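Long-range contact in copper-transporting ATPase (Sulfolobus solfataricus, PDB 2YJ6), which probably couples ATP hydrolysis to the transport of metal cations across the cell membrane, this chain being its soluble nucleotide-binding catalytic portion: residues 116-121 / 130-135. The protein carries 1 engineered substitution. Numbering follows the deposited sequence.
With A99 (5'-O-[(S)-hydroxy{[(R)-hydroxy({(S)-hydroxy[(1S)-1-(2-nitrophenyl)ethoxy]phosphoryl}oxy)phosphoryl]oxy}phosphoryl]adenosine), chain C.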
loop_
_atom_site.group_PDB
_atom_site.type_symbol
_atom_site.label_atom_id
_atom_site.label_comp_id
_atom_site.label_asym_id
_atom_site.label_seq_id
_atom_site.Cartn_x
_atom_site.Cartn_y
_atom_site.Cartn_z
ATOM N N ASN A 116 -12.635 4.177 -16.452
ATOM C CA ASN A 116 -12.542 2.791 -15.980
ATOM C C ASN A 116 -11.136 2.186 -16.045
ATOM O O ASN A 116 -10.932 1.054 -15.616
ATOM C CB ASN A 116 -13.501 1.889 -16.765
ATOM C CG ASN A 116 -14.727 1.492 -15.960
ATOM O OD1 ASN A 116 -14.783 1.700 -14.745
ATOM N ND2 ASN A 116 -15.715 0.904 -16.639
ATOM N N ASN A 117 -10.177 2.928 -16.595
ATOM C CA ASN A 117 -8.787 2.482 -16.650
ATOM C C ASN A 117 -7.945 3.195 -15.591
ATOM O O ASN A 117 -8.385 4.179 -14.988
ATOM C CB ASN A 117 -8.190 2.731 -18.040
ATOM C CG ASN A 117 -8.994 2.056 -19.167
ATOM O OD1 ASN A 117 -9.524 2.731 -20.055
ATOM N ND2 ASN A 117 -9.079 0.724 -19.133
ATOM N N ASP A 118 -6.728 2.711 -15.378
ATOM C CA ASP A 118 -5.831 3.322 -14.406
ATOM C C ASP A 118 -4.812 4.243 -15.094
ATOM O O ASP A 118 -4.606 5.377 -14.665
ATOM C CB ASP A 118 -5.110 2.238 -13.587
ATOM C CG ASP A 118 -6.069 1.324 -12.823
ATOM O OD1 ASP A 118 -6.999 1.823 -12.153
ATOM O OD2 ASP A 118 -5.884 0.089 -12.884
ATOM N N ILE A 119 -4.187 3.761 -16.166
ATOM C CA ILE A 119 -3.086 4.479 -16.808
ATOM C C ILE A 119 -3.300 4.698 -18.323
ATOM O O ILE A 119 -3.839 3.827 -19.005
ATOM C CB ILE A 119 -1.749 3.727 -16.601
ATOM C CG1 ILE A 119 -1.452 3.535 -15.103
ATOM C CG2 ILE A 119 -0.598 4.449 -17.323
ATOM C CD1 ILE A 119 -1.379 4.834 -14.312
ATOM N N ALA A 120 -2.851 5.840 -18.849
ATOM C CA ALA A 120 -3.085 6.179 -20.253
ATOM C C ALA A 120 -1.837 6.634 -21.016
ATOM O O ALA A 120 -0.935 7.278 -20.454
ATOM C CB ALA A 120 -4.197 7.215 -20.376
ATOM N N VAL A 121 -1.809 6.308 -22.308
ATOM C CA VAL A 121 -0.662 6.605 -23.165
ATOM C C VAL A 121 -1.071 7.590 -24.258
ATOM O O VAL A 121 -1.972 7.297 -25.054
ATOM C CB VAL A 121 -0.105 5.315 -23.842
ATOM C CG1 VAL A 121 1.138 5.617 -24.668
ATOM C CG2 VAL A 121 0.199 4.248 -22.811
ATOM N N SER A 130 -4.105 2.045 -23.116
ATOM C CA SER A 130 -4.265 2.113 -21.650
ATOM C C SER A 130 -3.860 0.821 -20.934
ATOM O O SER A 130 -3.758 -0.261 -21.553
ATOM C CB SER A 130 -5.707 2.503 -21.264
ATOM O OG SER A 130 -6.653 1.611 -21.836
ATOM N N PHE A 131 -3.620 0.945 -19.633
ATOM C CA PHE A 131 -3.327 -0.194 -18.765
ATOM C C PHE A 131 -4.283 -0.237 -17.562
ATOM O O PHE A 131 -4.768 0.789 -17.094
ATOM C CB PHE A 131 -1.930 -0.092 -18.148
ATOM C CG PHE A 131 -0.782 -0.162 -19.112
ATOM C CD1 PHE A 131 -0.286 0.988 -19.711
ATOM C CD2 PHE A 131 -0.123 -1.356 -19.328
ATOM C CE1 PHE A 131 0.789 0.936 -20.562
ATOM C CE2 PHE A 131 0.967 -1.427 -20.184
ATOM C CZ PHE A 131 1.438 -0.272 -20.797
ATOM N N ASN A 132 -4.509 -1.436 -17.040
ATOM C CA ASN A 132 -5.056 -1.605 -15.703
ATOM C C ASN A 132 -4.027 -2.285 -14.821
ATOM O O ASN A 132 -3.426 -3.285 -15.211
ATOM C CB ASN A 132 -6.343 -2.421 -15.720
ATOM C CG ASN A 132 -7.507 -1.637 -16.258
ATOM O OD1 ASN A 132 -7.653 -0.453 -15.956
ATOM N ND2 ASN A 132 -8.333 -2.280 -17.074
ATOM N N ILE A 133 -3.853 -1.743 -13.619
ATOM C CA ILE A 133 -2.793 -2.144 -12.704
ATOM C C ILE A 133 -3.363 -2.524 -11.340
ATOM O O ILE A 133 -4.251 -1.835 -10.834
ATOM C CB ILE A 133 -1.794 -0.988 -12.547
ATOM C CG1 ILE A 133 -1.020 -0.820 -13.852
ATOM C CG2 ILE A 133 -0.855 -1.235 -11.386
ATOM C CD1 ILE A 133 -0.066 0.328 -13.853
ATOM N N SER A 134 -2.860 -3.618 -10.765
ATOM C CA SER A 134 -3.333 -4.117 -9.464
ATOM C C SER A 134 -2.216 -4.519 -8.493
ATOM O O SER A 134 -1.060 -4.665 -8.883
ATOM C CB SER A 134 -4.268 -5.313 -9.645
ATOM O OG SER A 134 -5.419 -4.950 -10.384
ATOM N N ASP A 135 -2.601 -4.695 -7.227
ATOM C CA ASP A 135 -1.727 -5.150 -6.145
ATOM C C ASP A 135 -2.032 -6.636 -5.981
ATOM O O ASP A 135 -2.959 -7.137 -6.619
ATOM C CB ASP A 135 -2.098 -4.399 -4.851
ATOM C CG ASP A 135 -0.944 -4.295 -3.848
ATOM O OD1 ASP A 135 -0.074 -5.193 -3.798
ATOM O OD2 ASP A 135 -0.923 -3.292 -3.097
HETATM C "C'" A99 C . 1.052 2.444 -6.832
HETATM N N1 A99 C . 4.075 6.460 -14.914
HETATM C C2 A99 C . 2.744 6.501 -15.115
HETATM N N3 A99 C . 1.889 7.043 -14.238
HETATM C C4 A99 C . 2.343 7.597 -13.080
HETATM C C5 A99 C . 3.787 7.584 -12.792
HETATM C C6 A99 C . 4.670 6.962 -13.804
HETATM N N6 A99 C . 6.019 6.903 -13.639
HETATM N N7 A99 C . 3.949 8.179 -11.596
HETATM C C8 A99 C . 2.719 8.539 -11.155
HETATM N N9 A99 C . 1.764 8.186 -12.032
HETATM P PA A99 C . 1.660 9.181 -6.758
HETATM P PB A99 C . 1.520 6.609 -5.672
HETATM P PG A99 C . -0.360 4.489 -5.745
HETATM O "O'L" A99 C . -1.294 1.071 -7.514
HETATM O "O'M" A99 C . -1.266 -1.045 -7.418
HETATM C "C1'" A99 C . 0.364 -1.012 -5.266
HETATM O O1A A99 C . 0.444 9.419 -5.892
HETATM C C1B A99 C . 0.316 8.441 -11.881
HETATM O O1B A99 C . 2.798 5.900 -5.276
HETATM O O1G A99 C . 0.200 4.210 -4.367
HETATM C "C2'" A99 C . 0.200 0.077 -6.107
HETATM N "N2'" A99 C . -0.830 0.039 -7.053
HETATM O "O2'" A99 C . -1.619 7.041 -11.726
HETATM O O2A A99 C . 2.971 9.855 -6.443
HETATM C C2B A99 C . -0.329 7.280 -11.151
HETATM O O2B A99 C . 0.693 7.334 -4.631
HETATM O O2G A99 C . -0.185 3.169 -6.673
HETATM C "C3'" A99 C . 1.125 1.233 -5.973
HETATM O "O3'" A99 C . -1.614 7.172 -9.100
HETATM O O3A A99 C . 1.922 7.607 -6.862
HETATM C C3B A99 C . -0.454 7.747 -9.718
HETATM O O3B A99 C . 0.573 5.578 -6.484
HETATM O O3G A99 C . -1.797 4.954 -5.863
HETATM C "C4'" A99 C . 2.131 1.169 -5.018
HETATM O "O4'" A99 C . 0.133 9.606 -11.061
HETATM C C4B A99 C . -0.554 9.261 -9.851
HETATM C "C5'" A99 C . 2.248 0.059 -4.191
HETATM O "O5'" A99 C . 1.290 9.469 -8.298
HETATM C C5B A99 C . 0.018 10.015 -8.654
HETATM C "C6'" A99 C . 1.378 -1.015 -4.319
HETATM C "CM'" A99 C . 2.288 3.299 -6.564
#
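Phe131 is met across a beta hairpin of strands 119-123 and 126-134 by two successive residues, Asp118 and Ile119, and this two-against-one register identifies a classic beta bulge. The hairpin belongs to the six-stranded antiparallel sheet of the nucleotide-binding domain of this P-type ATPase; the N-to-C directions of 119-121 and 130-134 differ by 160°, close to antiparallel. Two bonds grip Phe131 O: Asp118 N lies 3.2 Å from it, in the carbonyl plane, whereas Ile119 N bonds to it from a tilted position. The return bond, from Phe131 N to Ile119 O, spans 3.0 Å. Asp118 extends the ladder with its side chain. Its CG stands anti to the carbonyl carbon, and the anti lone pair of OD2 accepts Ile133 N at 2.8 Å with an N-H...O angle of 169°, so a carboxylate oxygen serves as the strand's next acceptor. Beside it, the amide of Asn132 is turned steeply from the carboxylate plane, while Asn117 ND2 comes alongside Asn132 OD1 at 3.7 Å, the amide planes 29° apart.

Ile119 and Phe131 send their side chains to the same face of the sheet, where their CB atoms pack at 4.1 Å and helix 69-80 covers Phe131 and Ile133. CG1 of Ile119 meets CD1 of Ile133 at 3.7 Å, the two side chains crossing at a slant, and CG2 of Val121 touches CE1 of the Phe131 ring. Here the hairpin becomes pocket wall: its Ile119, Ile133 and Ser134, with Asp135 just beyond it, line the site of the bound nitrophenylethyl-ATP, whose other contacts include a hydrogen bond to Glu63. At the ribose, Ile119 CD1 comes within 3.4 Å of ligand atom O2'.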